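Side-chain contacts in vanadium-dependent haloperoxidase (Zobellia galactanivorans, PDB 4CIT), which probably oxidises iodide with hydrogen peroxide at a bound vanadate, as a bacterial vanadium-dependent iodoperoxidase: residues Asp151-Ala154 and Tyr155-Val159; Gly201-Pro204 and His205-Lys208; Glu341-Ile344 and Asn345-Asp349; Val378-Val382 and Phe383-Phe387; Asp392-Pro396 and Tyr397-Ile401. All coordinates share one frame; numbering follows the deposited sequence.

Contact 1: Asp151-Ala154 and Tyr155-Val159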
loop_
_atom_site.group_PDB
_atom_site.type_symbol
_atom_site.label_atom_id
_atom_site.label_comp_id
_atom_site.label_asym_id
_atom_site.label_seq_id
_atom_site.Cartn_x
_atom_site.Cartn_y
_atom_site.Cartn_z
ATOM N N ASP A 151 -9.579 -12.551 28.637
ATOM C CA ASP A 151 -10.901 -12.543 27.972
ATOM C C ASP A 151 -10.795 -11.746 26.694
ATOM O O ASP A 151 -11.364 -12.120 25.657
ATOM C CB ASP A 151 -11.985 -11.932 28.861
ATOM C CG ASP A 151 -12.349 -12.885 30.081
ATOM O OD1 ASP A 151 -12.108 -14.080 29.976
ATOM O OD2 ASP A 151 -12.853 -12.392 31.054
ATOM N N SER A 152 -10.054 -10.642 26.770
ATOM C CA SER A 152 -9.885 -9.770 25.596
ATOM C C SER A 152 -9.055 -10.419 24.471
ATOM O O SER A 152 -9.405 -10.367 23.227
ATOM C CB SER A 152 -9.339 -8.397 25.991
ATOM O OG SER A 152 -10.110 -7.799 26.981
ATOM N N LYS A 153 -7.939 -11.021 24.870
ATOM C CA LYS A 153 -7.136 -11.798 23.909
ATOM C C LYS A 153 -7.887 -12.899 23.211
ATOM O O LYS A 153 -7.792 -13.121 21.985
ATOM C CB LYS A 153 -5.909 -12.395 24.626
ATOM C CG LYS A 153 -5.113 -13.322 23.714
ATOM C CD LYS A 153 -3.816 -13.841 24.330
ATOM C CE LYS A 153 -4.022 -14.695 25.490
ATOM N NZ LYS A 153 -3.794 -16.070 24.953
ATOM N N ALA A 154 -8.701 -13.638 23.997
ATOM C CA ALA A 154 -9.494 -14.708 23.463
ATOM C C ALA A 154 -10.453 -14.229 22.378
ATOM O O ALA A 154 -10.620 -14.911 21.356
ATOM C CB ALA A 154 -10.242 -15.447 24.582
ATOM N N TYR A 155 -11.074 -13.089 22.564
ATOM C CA TYR A 155 -12.019 -12.545 21.579
ATOM C C TYR A 155 -11.227 -12.105 20.339
ATOM O O TYR A 155 -11.672 -12.377 19.216
ATOM C CB TYR A 155 -12.843 -11.429 22.137
ATOM C CG TYR A 155 -13.853 -10.858 21.177
ATOM C CD1 TYR A 155 -14.703 -11.669 20.496
ATOM C CD2 TYR A 155 -13.869 -9.536 20.903
ATOM C CE1 TYR A 155 -15.560 -11.160 19.568
ATOM C CE2 TYR A 155 -14.731 -9.001 19.950
ATOM C CZ TYR A 155 -15.512 -9.825 19.273
ATOM O OH TYR A 155 -16.402 -9.383 18.329
ATOM N N GLY A 156 -10.152 -11.367 20.545
ATOM C CA GLY A 156 -9.270 -10.974 19.420
ATOM C C GLY A 156 -8.815 -12.140 18.533
ATOM O O GLY A 156 -8.845 -12.064 17.305
ATOM N N LEU A 157 -8.454 -13.258 19.153
ATOM C CA LEU A 157 -8.054 -14.426 18.455
ATOM C C LEU A 157 -9.221 -15.146 17.760
ATOM O O LEU A 157 -9.042 -15.685 16.647
ATOM C CB LEU A 157 -7.252 -15.356 19.353
ATOM C CG LEU A 157 -5.880 -14.844 19.911
ATOM C CD1 LEU A 157 -5.253 -15.925 20.786
ATOM C CD2 LEU A 157 -4.917 -14.442 18.821
ATOM N N GLN A 158 -10.403 -15.124 18.344
ATOM C CA GLN A 158 -11.565 -15.668 17.675
ATOM C C GLN A 158 -11.884 -14.900 16.422
ATOM O O GLN A 158 -12.195 -15.487 15.385
ATOM C CB GLN A 158 -12.785 -15.705 18.629
ATOM C CG GLN A 158 -13.963 -16.345 18.082
ATOM C CD GLN A 158 -15.176 -16.164 19.016
ATOM O OE1 GLN A 158 -15.187 -15.316 19.908
ATOM N NE2 GLN A 158 -16.194 -16.932 18.762
ATOM N N VAL A 159 -11.841 -13.595 16.517
ATOM C CA VAL A 159 -12.071 -12.743 15.311
ATOM C C VAL A 159 -10.959 -13.013 14.258
ATOM O O VAL A 159 -11.251 -13.088 13.079
ATOM C CB VAL A 159 -12.215 -11.282 15.678
ATOM C CG1 VAL A 159 -12.280 -10.430 14.393
ATOM C CG2 VAL A 159 -13.463 -11.075 16.574
#
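L157 lays its side chain against the aliphatic part of K153, one helical turn back, its CD1 reaching K153 CG at 3.9 Å. The two chains slant past each other instead of running in line. L157 CG is also 3.3 Å from K153 O, because chi1 of -63° sets CG beside its own backbone N, which itself binds K153 O at 2.9 Å. K153 starts differently, CG opposite its backbone N (chi1 174°), and bends further out, so methylenes and not the ammonium group meet the leucine. A serine in place of L157 would probably leave the K153 methylenes without their apolar neighbour and open a gap toward V114 and E118 of helix 108-123. The same turn is tied by G156 N to S152 O at 3.0 Å, a nearly straight bond, and by Q158 N to A154 O. Y155 CB comes 3.8 Å from S152 O, but its ring swings away to have V159 CG2 over one face, toward the rim. The phenol hydroxyl donates to P98 O, while S152 OG pairs with L148 O and N107 N. K153 and L157 thus meet through carbon, which keeps the ammonium group away from the leucine, while the hydroxyls of the buried S152 and Y155 are satisfied by residues outside this turn of helix 146-167.

Contact 2: Gly201-Pro204 and His205-Lys208; sequences GIEP and HWNK
E203 and W206 meet across a type I turn, the carboxylate coming up to the edge of the indole. E203 OE1 lies 3.5 Å from W206 CE3, near the ring plane, with carboxylate and ring planes 71° apart. Two bends fold the glutamate into place: CG sits beside the backbone N, and chi2 of -66° turns the chain again. W206 goes the other way, CG roughly opposite its N (chi1 -157°). The turn is closed by W206 N, which reaches E203 O at 3.0 Å from above the carbonyl plane. OE1 has further grips, a salt bridge with R176 and a water at 2.7 Å that accepts from H205 N, so it has both a charged and a water partner. H205 turns its imidazole back beside its own N, which leaves P204 CB over one ring face and P204 CG 4.0 Å from H205 CD2. A second water joins P204 O to N207 N, and N207 ND2 bonds D330. The turn lies in the long connection between helices 172-175 and 235-253. W206 packs from it onto P60, V61 and R64 of helix 59-80, I326 of helix 307-335 and Y172 of helix 172-175.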
loop_
_atom_site.group_PDB
_atom_site.type_symbol
_atom_site.label_atom_id
_atom_site.label_comp_id
_atom_site.label_asym_id
_atom_site.label_seq_id
_atom_site.Cartn_x
_atom_site.Cartn_y
_atom_site.Cartn_z
ATOM N N GLY A 201 9.523 -10.972 -14.214
ATOM C CA GLY A 201 8.496 -10.032 -13.802
ATOM C C GLY A 201 7.839 -10.432 -12.483
ATOM O O GLY A 201 7.411 -11.588 -12.288
ATOM N N ILE A 202 7.677 -9.477 -11.593
ATOM C CA ILE A 202 7.000 -9.713 -10.298
ATOM C C ILE A 202 5.532 -9.894 -10.453
ATOM O O ILE A 202 4.829 -9.077 -11.052
ATOM C CB ILE A 202 7.224 -8.500 -9.348
ATOM C CG1 ILE A 202 8.730 -8.327 -9.162
ATOM C CG2 ILE A 202 6.432 -8.587 -8.057
ATOM C CD1 ILE A 202 9.507 -9.420 -8.477
ATOM N N GLU A 203 5.018 -10.948 -9.827
ATOM C CA GLU A 203 3.551 -11.126 -9.646
ATOM C C GLU A 203 2.645 -11.004 -10.923
ATOM O O GLU A 203 1.689 -10.301 -10.944
ATOM C CB GLU A 203 2.977 -10.338 -8.445
ATOM C CG GLU A 203 3.569 -10.684 -7.094
ATOM C CD GLU A 203 3.269 -12.119 -6.608
ATOM O OE1 GLU A 203 2.302 -12.820 -7.076
ATOM O OE2 GLU A 203 3.968 -12.570 -5.683
ATOM N N PRO A 204 2.945 -11.787 -11.932
ATOM C CA PRO A 204 2.221 -11.739 -13.197
ATOM C C PRO A 204 0.746 -11.986 -13.031
ATOM O O PRO A 204 -0.089 -11.549 -13.837
ATOM C CB PRO A 204 2.981 -12.762 -14.051
ATOM C CG PRO A 204 3.646 -13.711 -13.004
ATOM C CD PRO A 204 4.048 -12.786 -11.913
ATOM N N HIS A 205 0.417 -12.803 -12.025
ATOM C CA HIS A 205 -0.962 -13.142 -11.710
ATOM C C HIS A 205 -1.564 -12.431 -10.555
ATOM O O HIS A 205 -2.549 -12.918 -10.001
ATOM C CB HIS A 205 -1.086 -14.712 -11.487
ATOM C CG HIS A 205 -0.562 -15.483 -12.666
ATOM N ND1 HIS A 205 -1.163 -15.404 -13.902
ATOM C CD2 HIS A 205 0.544 -16.251 -12.824
ATOM C CE1 HIS A 205 -0.488 -16.162 -14.762
ATOM N NE2 HIS A 205 0.526 -16.711 -14.126
ATOM N N TRP A 206 -1.091 -11.252 -10.196
ATOM C CA TRP A 206 -1.734 -10.507 -9.098
ATOM C C TRP A 206 -3.155 -10.158 -9.460
ATOM O O TRP A 206 -3.993 -10.084 -8.549
ATOM C CB TRP A 206 -0.944 -9.268 -8.730
ATOM C CG TRP A 206 -1.180 -8.790 -7.369
ATOM C CD1 TRP A 206 -1.850 -7.666 -6.984
ATOM C CD2 TRP A 206 -0.877 -9.517 -6.182
ATOM N NE1 TRP A 206 -1.941 -7.610 -5.592
ATOM C CE2 TRP A 206 -1.387 -8.777 -5.091
ATOM C CE3 TRP A 206 -0.256 -10.785 -5.931
ATOM C CZ2 TRP A 206 -1.223 -9.210 -3.781
ATOM C CZ3 TRP A 206 -0.123 -11.216 -4.626
ATOM C CH2 TRP A 206 -0.649 -10.463 -3.577
ATOM N N ASN A 207 -3.505 -10.066 -10.775
ATOM C CA ASN A 207 -4.868 -9.876 -11.169
ATOM C C ASN A 207 -5.821 -11.008 -10.877
ATOM O O ASN A 207 -7.024 -10.867 -11.126
ATOM C CB ASN A 207 -4.961 -9.355 -12.595
ATOM C CG ASN A 207 -4.604 -10.348 -13.597
ATOM O OD1 ASN A 207 -4.058 -11.429 -13.265
ATOM N ND2 ASN A 207 -4.867 -10.009 -14.893
ATOM N N LYS A 208 -5.289 -12.119 -10.376
ATOM C CA LYS A 208 -6.138 -13.264 -10.001
ATOM C C LYS A 208 -6.433 -13.333 -8.510
ATOM O O LYS A 208 -7.123 -14.260 -8.079
ATOM C CB LYS A 208 -5.479 -14.552 -10.438
ATOM C CG LYS A 208 -5.227 -14.617 -11.903
ATOM C CD LYS A 208 -6.442 -14.652 -12.729
ATOM C CE LYS A 208 -6.077 -14.794 -14.230
ATOM N NZ LYS A 208 -6.772 -13.719 -15.029
HETATM O O HOH W 1 1.567 -13.836 -9.469
HETATM O O HOH W 2 -1.503 -9.310 -13.061
#

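Contact 3: Glu341-Ile344 and Asn345-Asp349; sequences ETVI and NQHID
I344 O takes two backbone bonds where helix 340-347 ends, one from I348 N and one from D349 N, each 2.8 Å long. The donors arrive from opposite faces of the carbonyl plane. The D349 bond spans five residues, one more than the helical step, and marks the chain leaving the helix. Further back the regular pattern holds, with N345 N on E341 O, Q346 N on T342 O and H347 N on V343 O, the last noticeably bent (135°). Among the side chains, T342 and Q346 run alongside each other, and T342 CG2 presses on Q346 NE2 at a tight 3.2 Å. The methyl gets there because it stands opposite the threonine backbone N, while Q346 folds back beside its own N (chi1 -72°) and then extends. The apolar contact is looser, I344 CG2 lying 4.2 Å from I348 CB. V343 CG1 is a methyl near the imidazole, 4.0 Å from H347 CD2, and the ring edge also passes 3.6 Å from V343 O. The polar ends have partners beyond these residues: E341 OE2 bonds T358, D349 bonds S351 and Y244, and Q346 NE2 weakly bonds Q192. Within this turn the hydrogen bonds are thus backbone ones, one carbonyl shared by two amides, while V343 and I344 both pack on L240 of helix 235-253 and both acidic side chains are hydrogen-bonded outside the helix.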
loop_
_atom_site.group_PDB
_atom_site.type_symbol
_atom_site.label_atom_id
_atom_site.label_comp_id
_atom_site.label_asym_id
_atom_site.label_seq_id
_atom_site.Cartn_x
_atom_site.Cartn_y
_atom_site.Cartn_z
ATOM N N GLU A 341 14.695 2.351 -20.352
ATOM C CA GLU A 341 16.130 2.078 -20.550
ATOM C C GLU A 341 16.398 1.074 -21.650
ATOM O O GLU A 341 17.417 1.191 -22.361
ATOM C CB GLU A 341 16.826 1.642 -19.256
ATOM C CG GLU A 341 16.459 0.289 -18.714
ATOM C CD GLU A 341 17.442 -0.075 -17.581
ATOM O OE1 GLU A 341 18.641 -0.396 -17.815
ATOM O OE2 GLU A 341 17.075 0.103 -16.431
ATOM N N THR A 342 15.573 0.046 -21.751
ATOM C CA THR A 342 15.708 -1.015 -22.765
ATOM C C THR A 342 15.661 -0.423 -24.195
ATOM O O THR A 342 16.559 -0.680 -25.010
ATOM C CB THR A 342 14.606 -2.028 -22.591
ATOM O OG1 THR A 342 14.521 -2.386 -21.175
ATOM C CG2 THR A 342 14.891 -3.256 -23.451
ATOM N N VAL A 343 14.695 0.461 -24.464
ATOM C CA VAL A 343 14.536 1.022 -25.787
ATOM C C VAL A 343 15.629 2.036 -26.036
ATOM O O VAL A 343 16.241 2.061 -27.123
ATOM C CB VAL A 343 13.147 1.716 -25.989
ATOM C CG1 VAL A 343 12.965 2.032 -27.448
ATOM C CG2 VAL A 343 12.009 0.769 -25.511
ATOM N N ILE A 344 15.949 2.786 -25.015
ATOM C CA ILE A 344 17.003 3.809 -25.189
ATOM C C ILE A 344 18.352 3.106 -25.436
ATOM O O ILE A 344 19.103 3.536 -26.356
ATOM C CB ILE A 344 17.063 4.802 -23.994
ATOM C CG1 ILE A 344 15.805 5.746 -23.993
ATOM C CG2 ILE A 344 18.388 5.552 -24.034
ATOM C CD1 ILE A 344 15.593 6.301 -22.621
ATOM N N ASN A 345 18.732 2.114 -24.631
ATOM C CA ASN A 345 20.041 1.486 -24.804
ATOM C C ASN A 345 20.139 0.666 -26.115
ATOM O O ASN A 345 21.226 0.657 -26.735
ATOM C CB ASN A 345 20.433 0.607 -23.642
ATOM C CG ASN A 345 20.708 1.418 -22.387
ATOM O OD1 ASN A 345 21.220 2.590 -22.439
ATOM N ND2 ASN A 345 20.492 0.825 -21.317
ATOM N N GLN A 346 19.032 0.080 -26.580
ATOM C CA GLN A 346 19.036 -0.682 -27.813
ATOM C C GLN A 346 18.950 0.146 -29.099
ATOM O O GLN A 346 19.426 -0.320 -30.171
ATOM C CB GLN A 346 17.993 -1.827 -27.786
ATOM C CG GLN A 346 18.406 -2.947 -26.860
ATOM C CD GLN A 346 17.311 -3.926 -26.347
ATOM O OE1 GLN A 346 16.429 -4.239 -27.021
ATOM N NE2 GLN A 346 17.424 -4.361 -25.123
ATOM N N HIS A 347 18.372 1.339 -29.034
ATOM C CA HIS A 347 18.117 2.103 -30.250
ATOM C C HIS A 347 18.600 3.500 -30.263
ATOM O O HIS A 347 18.636 4.072 -31.356
ATOM C CB HIS A 347 16.619 2.065 -30.593
ATOM C CG HIS A 347 16.096 0.691 -30.719
ATOM N ND1 HIS A 347 16.334 -0.083 -31.845
ATOM C CD2 HIS A 347 15.385 -0.090 -29.869
ATOM C CE1 HIS A 347 15.831 -1.292 -31.668
ATOM N NE2 HIS A 347 15.228 -1.316 -30.486
ATOM N N ILE A 348 18.925 4.116 -29.127
ATOM C CA ILE A 348 19.259 5.508 -29.090
ATOM C C ILE A 348 20.671 5.789 -28.624
ATOM O O ILE A 348 21.392 6.576 -29.260
ATOM C CB ILE A 348 18.284 6.288 -28.176
ATOM C CG1 ILE A 348 16.835 6.023 -28.614
ATOM C CG2 ILE A 348 18.685 7.747 -28.081
ATOM C CD1 ILE A 348 16.428 6.478 -29.959
ATOM N N ASP A 349 21.063 5.251 -27.449
ATOM C CA ASP A 349 22.287 5.701 -26.759
ATOM C C ASP A 349 22.659 4.531 -25.840
ATOM O O ASP A 349 21.983 4.277 -24.836
ATOM C CB ASP A 349 22.039 6.988 -25.994
ATOM C CG ASP A 349 23.264 7.540 -25.267
ATOM O OD1 ASP A 349 24.247 6.797 -24.994
ATOM O OD2 ASP A 349 23.170 8.738 -24.867
#

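Contact 4: Val378-Val382 and Phe383-Phe387; sequences VLTEV and FGDNF
F383 N closes the last regular turn of helix 367-383 on L379 O at 2.8 Å, and G384 N makes a weak bond to T380 O. There the chain breaks away, G384 having phi of 105°, a value readily tolerated only without a side chain. F383 turns its ring back beside its own N (chi1 -65°), which sets V382 CG1 over the ring centre, 3.7 Å from the centroid, in a CH-pi contact. L379 CD2 flanks the same ring at F383 CE2, 4.1 Å away. An alanine at F383 is likely to strand V382 CG1 and L379 CD2 without their shared partner and leave a gap at the helix end. Past the glycine, T380 CG2 touches D385 CB at 4.0 Å, and one water donates to both T380 OG1 and D385 OD1. T380 OG1 also bonds S376 O. The phenyl ring of F383 lies among A313 of helix 307-335, A299 of helix 288-302 and F407 of helix 407-420, and the loop after it leads to strand 389-391.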
loop_
_atom_site.group_PDB
_atom_site.type_symbol
_atom_site.label_atom_id
_atom_site.label_comp_id
_atom_site.label_asym_id
_atom_site.label_seq_id
_atom_site.Cartn_x
_atom_site.Cartn_y
_atom_site.Cartn_z
ATOM N N VAL A 378 -8.517 8.664 -0.753
ATOM C CA VAL A 378 -9.012 8.201 0.547
ATOM C C VAL A 378 -8.625 9.123 1.672
ATOM O O VAL A 378 -9.507 9.529 2.447
ATOM C CB VAL A 378 -8.537 6.740 0.875
ATOM C CG1 VAL A 378 -8.995 6.349 2.275
ATOM C CG2 VAL A 378 -9.119 5.815 -0.154
ATOM N N LEU A 379 -7.359 9.548 1.743
ATOM C CA LEU A 379 -6.935 10.389 2.853
ATOM C C LEU A 379 -7.549 11.780 2.754
ATOM O O LEU A 379 -7.835 12.419 3.777
ATOM C CB LEU A 379 -5.382 10.464 2.926
ATOM C CG LEU A 379 -4.778 9.084 3.287
ATOM C CD1 LEU A 379 -3.251 9.202 3.248
ATOM C CD2 LEU A 379 -5.180 8.491 4.607
ATOM N N THR A 380 -7.706 12.245 1.518
ATOM C CA THR A 380 -8.410 13.526 1.329
ATOM C C THR A 380 -9.855 13.438 1.838
ATOM O O THR A 380 -10.367 14.347 2.476
ATOM C CB THR A 380 -8.339 13.965 -0.089
ATOM O OG1 THR A 380 -6.941 14.048 -0.456
ATOM C CG2 THR A 380 -9.076 15.335 -0.296
ATOM N N GLU A 381 -10.513 12.335 1.588
ATOM C CA GLU A 381 -11.874 12.140 2.026
ATOM C C GLU A 381 -11.928 12.022 3.548
ATOM O O GLU A 381 -12.820 12.615 4.154
ATOM C CB GLU A 381 -12.504 10.899 1.449
ATOM C CG GLU A 381 -14.012 10.721 1.773
ATOM C CD GLU A 381 -14.355 10.077 3.132
ATOM O OE1 GLU A 381 -13.728 9.059 3.532
ATOM O OE2 GLU A 381 -15.290 10.628 3.836
ATOM N N VAL A 382 -10.976 11.350 4.157
ATOM C CA VAL A 382 -10.994 11.193 5.644
ATOM C C VAL A 382 -10.564 12.414 6.406
ATOM O O VAL A 382 -11.274 12.817 7.394
ATOM C CB VAL A 382 -10.157 9.948 6.069
ATOM C CG1 VAL A 382 -9.914 9.853 7.579
ATOM C CG2 VAL A 382 -10.751 8.733 5.511
ATOM N N PHE A 383 -9.460 13.051 6.008
ATOM C CA PHE A 383 -8.786 14.088 6.754
ATOM C C PHE A 383 -8.893 15.486 6.133
ATOM O O PHE A 383 -8.595 16.480 6.785
ATOM C CB PHE A 383 -7.326 13.774 6.945
ATOM C CG PHE A 383 -7.061 12.579 7.785
ATOM C CD1 PHE A 383 -7.348 12.623 9.149
ATOM C CD2 PHE A 383 -6.511 11.440 7.239
ATOM C CE1 PHE A 383 -7.028 11.531 9.986
ATOM C CE2 PHE A 383 -6.282 10.312 8.064
ATOM C CZ PHE A 383 -6.502 10.411 9.428
ATOM N N GLY A 384 -9.333 15.536 4.889
ATOM C CA GLY A 384 -9.658 16.814 4.206
ATOM C C GLY A 384 -8.571 17.171 3.187
ATOM O O GLY A 384 -7.498 16.535 3.121
ATOM N N ASP A 385 -8.937 18.108 2.307
ATOM C CA ASP A 385 -8.024 18.722 1.321
ATOM C C ASP A 385 -7.252 19.747 1.987
ATOM O O ASP A 385 -7.571 20.165 3.080
ATOM C CB ASP A 385 -8.788 19.275 0.081
ATOM C CG ASP A 385 -7.859 19.472 -1.187
ATOM O OD1 ASP A 385 -6.699 18.968 -1.246
ATOM O OD2 ASP A 385 -8.356 20.156 -2.125
ATOM N N ASN A 386 -6.147 20.142 1.357
ATOM C CA ASN A 386 -5.271 21.128 1.948
ATOM C C ASN A 386 -4.738 20.724 3.321
ATOM O O ASN A 386 -4.560 21.539 4.220
ATOM C CB ASN A 386 -5.911 22.549 1.932
ATOM C CG ASN A 386 -6.015 23.112 0.542
ATOM O OD1 ASN A 386 -5.318 22.679 -0.391
ATOM N ND2 ASN A 386 -6.931 24.061 0.361
ATOM N N PHE A 387 -4.471 19.402 3.486
ATOM C CA PHE A 387 -3.946 18.889 4.711
ATOM C C PHE A 387 -2.417 18.949 4.627
ATOM O O PHE A 387 -1.773 18.138 3.920
ATOM C CB PHE A 387 -4.400 17.422 4.943
ATOM C CG PHE A 387 -4.091 16.895 6.280
ATOM C CD1 PHE A 387 -2.851 16.347 6.547
ATOM C CD2 PHE A 387 -5.021 16.929 7.300
ATOM C CE1 PHE A 387 -2.521 15.884 7.807
ATOM C CE2 PHE A 387 -4.711 16.447 8.565
ATOM C CZ PHE A 387 -3.462 15.920 8.819
HETATM O O HOH W 3 -5.485 16.478 -0.994
#

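Contact 5: Asp392-Pro396 and Tyr397-Ile401; sequences DTEVP and YGLPI
E394 O binds both Y397 N at 2.8 Å and L399 N at 3.2 Å, the two amides reaching it from opposite faces of its plane, while a type I turn from D392 to V395 comes just before and G398 follows with a positive phi of 101°. P396 covers the tyrosine: its CB stands over the centre of the Y397 ring, 4.0 Å from the centroid and 13° off the normal, a CH-pi contact. E394 and L399 run alongside each other, CB to CB 3.6 Å, and L399 CD1 comes 3.5 Å from E394 OE1. The glutamate keeps CG beside its own N and bends again at the next bond, which carries the carboxylate along the leucine. V395 and I401 slant across each other, CG2 to CG1 3.8 Å, and V395 CA approaches L399 O at 3.3 Å in a CA-H...O contact. One water accepts from E394 N and donates to P400 O, linking the two arms. The loop, with a short 3-10 piece at V395-P396, connects antiparallel strands 389-391 and 402-404 of a two-stranded hairpin, and the buried side chain of E394 is about 12 Å from a bound vanadate.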
loop_
_atom_site.group_PDB
_atom_site.type_symbol
_atom_site.label_atom_id
_atom_site.label_comp_id
_atom_site.label_asym_id
_atom_site.label_seq_id
_atom_site.Cartn_x
_atom_site.Cartn_y
_atom_site.Cartn_z
ATOM N N ASP A 392 8.062 12.398 7.335
ATOM C CA ASP A 392 9.304 11.796 7.885
ATOM C C ASP A 392 9.366 10.278 7.756
ATOM O O ASP A 392 10.194 9.611 8.409
ATOM C CB ASP A 392 9.514 12.187 9.350
ATOM C CG ASP A 392 8.520 11.542 10.301
ATOM O OD1 ASP A 392 7.491 11.043 9.819
ATOM O OD2 ASP A 392 8.726 11.692 11.568
ATOM N N THR A 393 8.598 9.718 6.812
ATOM C CA THR A 393 8.512 8.278 6.695
ATOM C C THR A 393 9.792 7.624 6.228
ATOM O O THR A 393 10.022 6.468 6.582
ATOM C CB THR A 393 7.384 7.829 5.741
ATOM O OG1 THR A 393 7.610 8.351 4.424
ATOM C CG2 THR A 393 6.061 8.302 6.228
ATOM N N GLU A 394 10.602 8.345 5.467
ATOM C CA GLU A 394 11.809 7.877 4.837
ATOM C C GLU A 394 13.047 8.187 5.658
ATOM O O GLU A 394 14.124 7.697 5.329
ATOM C CB GLU A 394 11.956 8.515 3.443
ATOM C CG GLU A 394 10.811 8.239 2.428
ATOM C CD GLU A 394 10.771 6.778 1.884
ATOM O OE1 GLU A 394 11.828 6.117 1.844
ATOM O OE2 GLU A 394 9.753 6.303 1.362
ATOM N N VAL A 395 12.897 8.923 6.782
ATOM C CA VAL A 395 14.029 9.183 7.630
ATOM C C VAL A 395 14.755 7.919 8.070
ATOM O O VAL A 395 15.941 7.907 8.077
ATOM C CB VAL A 395 13.664 10.124 8.802
ATOM C CG1 VAL A 395 14.798 10.306 9.799
ATOM C CG2 VAL A 395 13.274 11.501 8.278
ATOM N N PRO A 396 14.075 6.877 8.511
ATOM C CA PRO A 396 14.851 5.661 8.864
ATOM C C PRO A 396 15.487 4.905 7.709
ATOM O O PRO A 396 16.199 3.894 7.971
ATOM C CB PRO A 396 13.764 4.723 9.409
ATOM C CG PRO A 396 12.687 5.619 9.826
ATOM C CD PRO A 396 12.637 6.689 8.796
ATOM N N TYR A 397 15.260 5.357 6.452
ATOM C CA TYR A 397 15.678 4.654 5.220
ATOM C C TYR A 397 16.602 5.559 4.448
ATOM O O TYR A 397 16.646 5.480 3.247
ATOM C CB TYR A 397 14.426 4.226 4.374
ATOM C CG TYR A 397 13.527 3.450 5.226
ATOM C CD1 TYR A 397 13.906 2.202 5.671
ATOM C CD2 TYR A 397 12.319 3.965 5.674
ATOM C CE1 TYR A 397 13.114 1.472 6.557
ATOM C CE2 TYR A 397 11.503 3.223 6.565
ATOM C CZ TYR A 397 11.901 2.002 7.011
ATOM O OH TYR A 397 11.094 1.252 7.849
ATOM N N GLY A 398 17.262 6.494 5.127
ATOM C CA GLY A 398 18.360 7.207 4.508
ATOM C C GLY A 398 18.063 8.584 3.997
ATOM O O GLY A 398 18.998 9.248 3.477
ATOM N N LEU A 399 16.788 9.035 4.095
ATOM C CA LEU A 399 16.340 10.283 3.422
ATOM C C LEU A 399 15.947 11.415 4.401
ATOM O O LEU A 399 15.699 11.183 5.583
ATOM C CB LEU A 399 15.133 9.938 2.546
ATOM C CG LEU A 399 15.622 9.048 1.384
ATOM C CD1 LEU A 399 14.727 7.890 1.146
ATOM C CD2 LEU A 399 15.818 9.849 0.135
ATOM N N PRO A 400 15.838 12.623 3.910
ATOM C CA PRO A 400 15.388 13.729 4.682
ATOM C C PRO A 400 13.856 13.769 4.780
ATOM O O PRO A 400 13.174 12.896 4.206
ATOM C CB PRO A 400 15.815 14.962 3.894
ATOM C CG PRO A 400 15.973 14.432 2.487
ATOM C CD PRO A 400 16.184 12.978 2.511
ATOM N N ILE A 401 13.364 14.768 5.519
ATOM C CA ILE A 401 11.919 15.054 5.595
ATOM C C ILE A 401 11.577 15.873 4.348
ATOM O O ILE A 401 12.273 16.806 3.954
ATOM C CB ILE A 401 11.561 15.872 6.868
ATOM C CG1 ILE A 401 11.879 15.010 8.095
ATOM C CG2 ILE A 401 10.128 16.378 6.934
ATOM C CD1 ILE A 401 11.828 15.749 9.400
HETATM O O HOH W 4 11.121 11.303 5.192
#

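In the fold
Contacts 1 and 3 are partly buried helical pieces on opposite sides of the chain's centre, their centres 57 Å apart; contact 1 lies within its helix, contact 3 at a helix end. Contacts 2, 4 and 5 are surface contacts, on turns and loops in 2 and 5 and on a helix end running into a loop in 4. Contacts 2 and 4 share helix 307-335 as a neighbour, while 4 and 5 flank strand 389-391, nearest atoms about 10 Å apart, and both pack on helix 288-302. Chemistry follows place: methylenes overlap in contact 1, amides converge on one carbonyl in 3 and 5, a CH-pi pair covers an aromatic ring in 4 and 5, and in contact 2 a carboxylate meets an indole edge.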